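Long-range contact in flagellar hook protein FlgE (PDB 5AY6), which forms the bacterial flagellar hook, a universal joint that probably passes motor torque to the filament: residues H46-V51 against I71-V76. Residues are numbered along the deposited sequence; the frame is centred on the assembly and turned at random.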
ATOM      1  N   HIS A  46     -22.717 -21.765  -6.927  1.00 27.12           N
ATOM      2  CA  HIS A  46     -22.030 -21.311  -5.724  1.00 25.63           C
ATOM      3  C   HIS A  46     -22.470 -19.912  -5.310  1.00 26.51           C
ATOM      4  O   HIS A  46     -22.994 -19.147  -6.117  1.00 24.63           O
ATOM      5  CB  HIS A  46     -20.511 -21.296  -5.927  1.00 28.78           C
ATOM      6  CG  HIS A  46     -19.962 -22.523  -6.588  1.00 26.91           C
ATOM      7  ND1 HIS A  46     -19.298 -23.502  -5.896  1.00 28.35           N
ATOM      8  CD2 HIS A  46     -19.964 -22.908  -7.891  1.00 29.36           C
ATOM      9  CE1 HIS A  46     -18.916 -24.456  -6.737  1.00 31.07           C
ATOM     10  NE2 HIS A  46     -19.311 -24.114  -7.949  1.00 23.33           N
ATOM     11  N   ASN A  47     -22.242 -19.590  -4.042  1.00 23.13           N
ATOM     12  CA  ASN A  47     -22.244 -18.208  -3.589  1.00 25.10           C
ATOM     13  C   ASN A  47     -20.809 -17.826  -3.255  1.00 22.53           C
ATOM     14  O   ASN A  47     -20.126 -18.538  -2.515  1.00 23.41           O
ATOM     15  CB  ASN A  47     -23.151 -18.014  -2.375  1.00 20.46           C
ATOM     16  CG  ASN A  47     -24.606 -18.325  -2.671  1.00 29.70           C
ATOM     17  OD1 ASN A  47     -25.061 -18.213  -3.809  1.00 21.67           O
ATOM     18  ND2 ASN A  47     -25.343 -18.722  -1.643  1.00 31.59           N
ATOM     19  N   TYR A  48     -20.348 -16.713  -3.811  1.00 20.50           N
ATOM     20  CA  TYR A  48     -18.959 -16.305  -3.641  1.00 23.07           C
ATOM     21  C   TYR A  48     -18.828 -14.930  -3.009  1.00 20.16           C
ATOM     22  O   TYR A  48     -19.657 -14.050  -3.235  1.00 26.00           O
ATOM     23  CB  TYR A  48     -18.227 -16.294  -4.989  1.00 24.49           C
ATOM     24  CG  TYR A  48     -17.906 -17.649  -5.570  1.00 20.54           C
ATOM     25  CD1 TYR A  48     -17.072 -18.535  -4.899  1.00 24.84           C
ATOM     26  CD2 TYR A  48     -18.404 -18.029  -6.810  1.00 22.73           C
ATOM     27  CE1 TYR A  48     -16.764 -19.768  -5.435  1.00 22.05           C
ATOM     28  CE2 TYR A  48     -18.100 -19.258  -7.354  1.00 20.85           C
ATOM     29  CZ  TYR A  48     -17.281 -20.124  -6.662  1.00 22.69           C
ATOM     30  OH  TYR A  48     -16.976 -21.351  -7.200  1.00 20.84           O
ATOM     31  N   ASP A  49     -17.773 -14.747  -2.227  1.00 21.84           N
ATOM     32  CA  ASP A  49     -17.347 -13.413  -1.833  1.00 17.02           C
ATOM     33  C   ASP A  49     -16.218 -12.992  -2.757  1.00 19.60           C
ATOM     34  O   ASP A  49     -15.339 -13.794  -3.082  1.00 22.85           O
ATOM     35  CB  ASP A  49     -16.897 -13.375  -0.371  1.00 26.24           C
ATOM     36  CG  ASP A  49     -18.064 -13.296   0.598  1.00 21.32           C
ATOM     37  OD1 ASP A  49     -19.122 -12.756   0.213  1.00 23.14           O
ATOM     38  OD2 ASP A  49     -17.916 -13.769   1.745  1.00 30.55           O
ATOM     39  N   VAL A  50     -16.256 -11.744  -3.204  1.00 21.40           N
ATOM     40  CA  VAL A  50     -15.197 -11.223  -4.053  1.00 16.26           C
ATOM     41  C   VAL A  50     -14.488 -10.092  -3.328  1.00 13.82           C
ATOM     42  O   VAL A  50     -15.107  -9.104  -2.939  1.00 17.27           O
ATOM     43  CB  VAL A  50     -15.739 -10.729  -5.403  1.00 15.14           C
ATOM     44  CG1 VAL A  50     -14.585 -10.314  -6.319  1.00 13.99           C
ATOM     45  CG2 VAL A  50     -16.583 -11.808  -6.060  1.00 18.01           C
ATOM     46  N   VAL A  51     -13.184 -10.244  -3.137  1.00 13.45           N
ATOM     47  CA  VAL A  51     -12.414  -9.252  -2.407  1.00 13.93           C
ATOM     48  C   VAL A  51     -11.309  -8.680  -3.285  1.00 17.46           C
ATOM     49  O   VAL A  51     -10.378  -9.393  -3.663  1.00 17.78           O
ATOM     50  CB  VAL A  51     -11.786  -9.849  -1.126  1.00 12.98           C
ATOM     51  CG1 VAL A  51     -11.061  -8.769  -0.329  1.00 18.92           C
ATOM     52  CG2 VAL A  51     -12.849 -10.530  -0.269  1.00 18.50           C
ATOM     53  N   ILE A  71     -11.182 -14.840  -4.444  1.00 13.16           N
ATOM     54  CA  ILE A  71     -12.534 -15.385  -4.547  1.00 11.63           C
ATOM     55  C   ILE A  71     -12.748 -16.378  -3.411  1.00 18.80           C
ATOM     56  O   ILE A  71     -12.002 -17.354  -3.277  1.00 16.93           O
ATOM     57  CB  ILE A  71     -12.785 -16.084  -5.892  1.00 12.57           C
ATOM     58  CG1 ILE A  71     -12.289 -15.216  -7.051  1.00 14.17           C
ATOM     59  CG2 ILE A  71     -14.268 -16.403  -6.046  1.00 13.73           C
ATOM     60  CD1 ILE A  71     -13.000 -13.895  -7.164  1.00 18.12           C
ATOM     61  N   LYS A  72     -13.758 -16.125  -2.589  1.00 20.36           N
ATOM     62  CA  LYS A  72     -13.964 -16.931  -1.395  1.00 20.09           C
ATOM     63  C   LYS A  72     -15.318 -17.630  -1.393  1.00 26.88           C
ATOM     64  O   LYS A  72     -16.319 -17.088  -1.869  1.00 20.39           O
ATOM     65  CB  LYS A  72     -13.821 -16.065  -0.142  1.00 22.61           C
ATOM     66  CG  LYS A  72     -12.449 -15.421   0.015  1.00 22.13           C
ATOM     67  CD  LYS A  72     -12.311 -14.745   1.369  1.00 35.13           C
ATOM     68  CE  LYS A  72     -10.941 -14.111   1.542  1.00 32.06           C
ATOM     69  NZ  LYS A  72     -10.761 -13.553   2.915  1.00 40.11           N
ATOM     70  N   GLU A  73     -15.331 -18.846  -0.858  1.00 23.16           N
ATOM     71  CA  GLU A  73     -16.557 -19.609  -0.678  1.00 24.17           C
ATOM     72  C   GLU A  73     -16.602 -20.128   0.753  1.00 24.52           C
ATOM     73  O   GLU A  73     -15.713 -20.871   1.177  1.00 22.77           O
ATOM     74  CB  GLU A  73     -16.635 -20.759  -1.680  1.00 19.05           C
ATOM     75  CG  GLU A  73     -17.939 -21.543  -1.630  1.00 24.61           C
ATOM     76  CD  GLU A  73     -18.022 -22.597  -2.720  1.00 30.95           C
ATOM     77  OE1 GLU A  73     -16.967 -23.162  -3.088  1.00 28.00           O
ATOM     78  OE2 GLU A  73     -19.144 -22.857  -3.211  1.00 27.05           O
ATOM     79  N   ASN A  74     -17.628 -19.718   1.494  1.00 23.03           N
ATOM     80  CA  ASN A  74     -17.728 -20.020   2.921  1.00 30.40           C
ATOM     81  C   ASN A  74     -16.466 -19.623   3.688  1.00 32.42           C
ATOM     82  O   ASN A  74     -16.019 -20.342   4.582  1.00 31.82           O
ATOM     83  CB  ASN A  74     -18.019 -21.505   3.132  1.00 23.81           C
ATOM     84  CG  ASN A  74     -19.221 -21.973   2.346  1.00 31.10           C
ATOM     85  OD1 ASN A  74     -20.195 -21.234   2.184  1.00 34.11           O
ATOM     86  ND2 ASN A  74     -19.163 -23.203   1.848  1.00 32.80           N
ATOM     87  N   GLY A  75     -15.887 -18.484   3.319  1.00 26.90           N
ATOM     88  CA  GLY A  75     -14.716 -17.967   4.001  1.00 32.94           C
ATOM     89  C   GLY A  75     -13.414 -18.638   3.604  1.00 32.78           C
ATOM     90  O   GLY A  75     -12.376 -18.393   4.216  1.00 37.04           O
ATOM     91  N   VAL A  76     -13.465 -19.484   2.580  1.00 29.80           N
ATOM     92  CA  VAL A  76     -12.269 -20.169   2.092  1.00 24.22           C
ATOM     93  C   VAL A  76     -11.897 -19.697   0.685  1.00 21.15           C
ATOM     94  O   VAL A  76     -12.735 -19.676  -0.213  1.00 18.98           O
ATOM     95  CB  VAL A  76     -12.459 -21.699   2.087  1.00 31.24           C
ATOM     96  CG1 VAL A  76     -11.305 -22.385   1.364  1.00 21.41           C
ATOM     97  CG2 VAL A  76     -12.588 -22.219   3.514  1.00 29.01           C
TER
HETATM   98  O   HOH W   1     -21.624 -21.684  -2.381  1.00 24.79           O
HETATM   99  O   HOH W   2     -19.590 -18.045   0.109  1.00 31.71           O
HETATM  100  O   HOH W   3     -15.792 -23.010  -5.570  1.00 18.90           O
HETATM  101  O   HOH W   4     -16.987 -16.918   1.424  1.00 28.18           O
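Strands 45-53 and 64-73 form a beta hairpin in the five-stranded antiparallel sheet of the FlgE third-domain region; they meet through 46-51 and 71-73, with beta bridges at Asp49-Lys72 and Val50-Ile71, and splay apart where a type I' turn from Glu73 to Val76 leads into strand 76-86. At the splayed end His46 reaches across with its ring edge: ND1 donates to Glu73 OE2 (2.8 Å, 157° at the hydrogen), the acceptor lying in the ring plane but met from above the carboxylate plane, while NE2 binds Asp40. With the imidazole held between two carboxylates, its protonated form is probably stabilised. At Asn47 the strands are joined through water: one molecule bridges its N to the Glu73 side chain at OE2, and another bridges its O to Asn74 N, backbone to backbone. Tyr48 sends its ring to the sheet face that carries Ile71; its OH lies 3.2 Å above the centre of the His46 ring and shares a water with Glu73 OE1. Ile71 CG2 makes an off-centre CH-pi contact, 4.2 Å from the Tyr48 ring centroid. The extended Glu73 side chain, CG anti to the backbone N (chi1 -175°), runs past Tyr48 CE1 to His46; an alanine here would remove the carboxylate and would probably loosen the His46 ring and the water links to Asn47 N and Tyr48 OH. Asp49 N donates to Lys72 O (2.8 Å) and its O accepts from Lys72 N (2.9 Å, 171°). On the Tyr48 face, Val50 and Ile71 lie side by side, CG1 of Val50 4.0 Å from CD1 of Ile71.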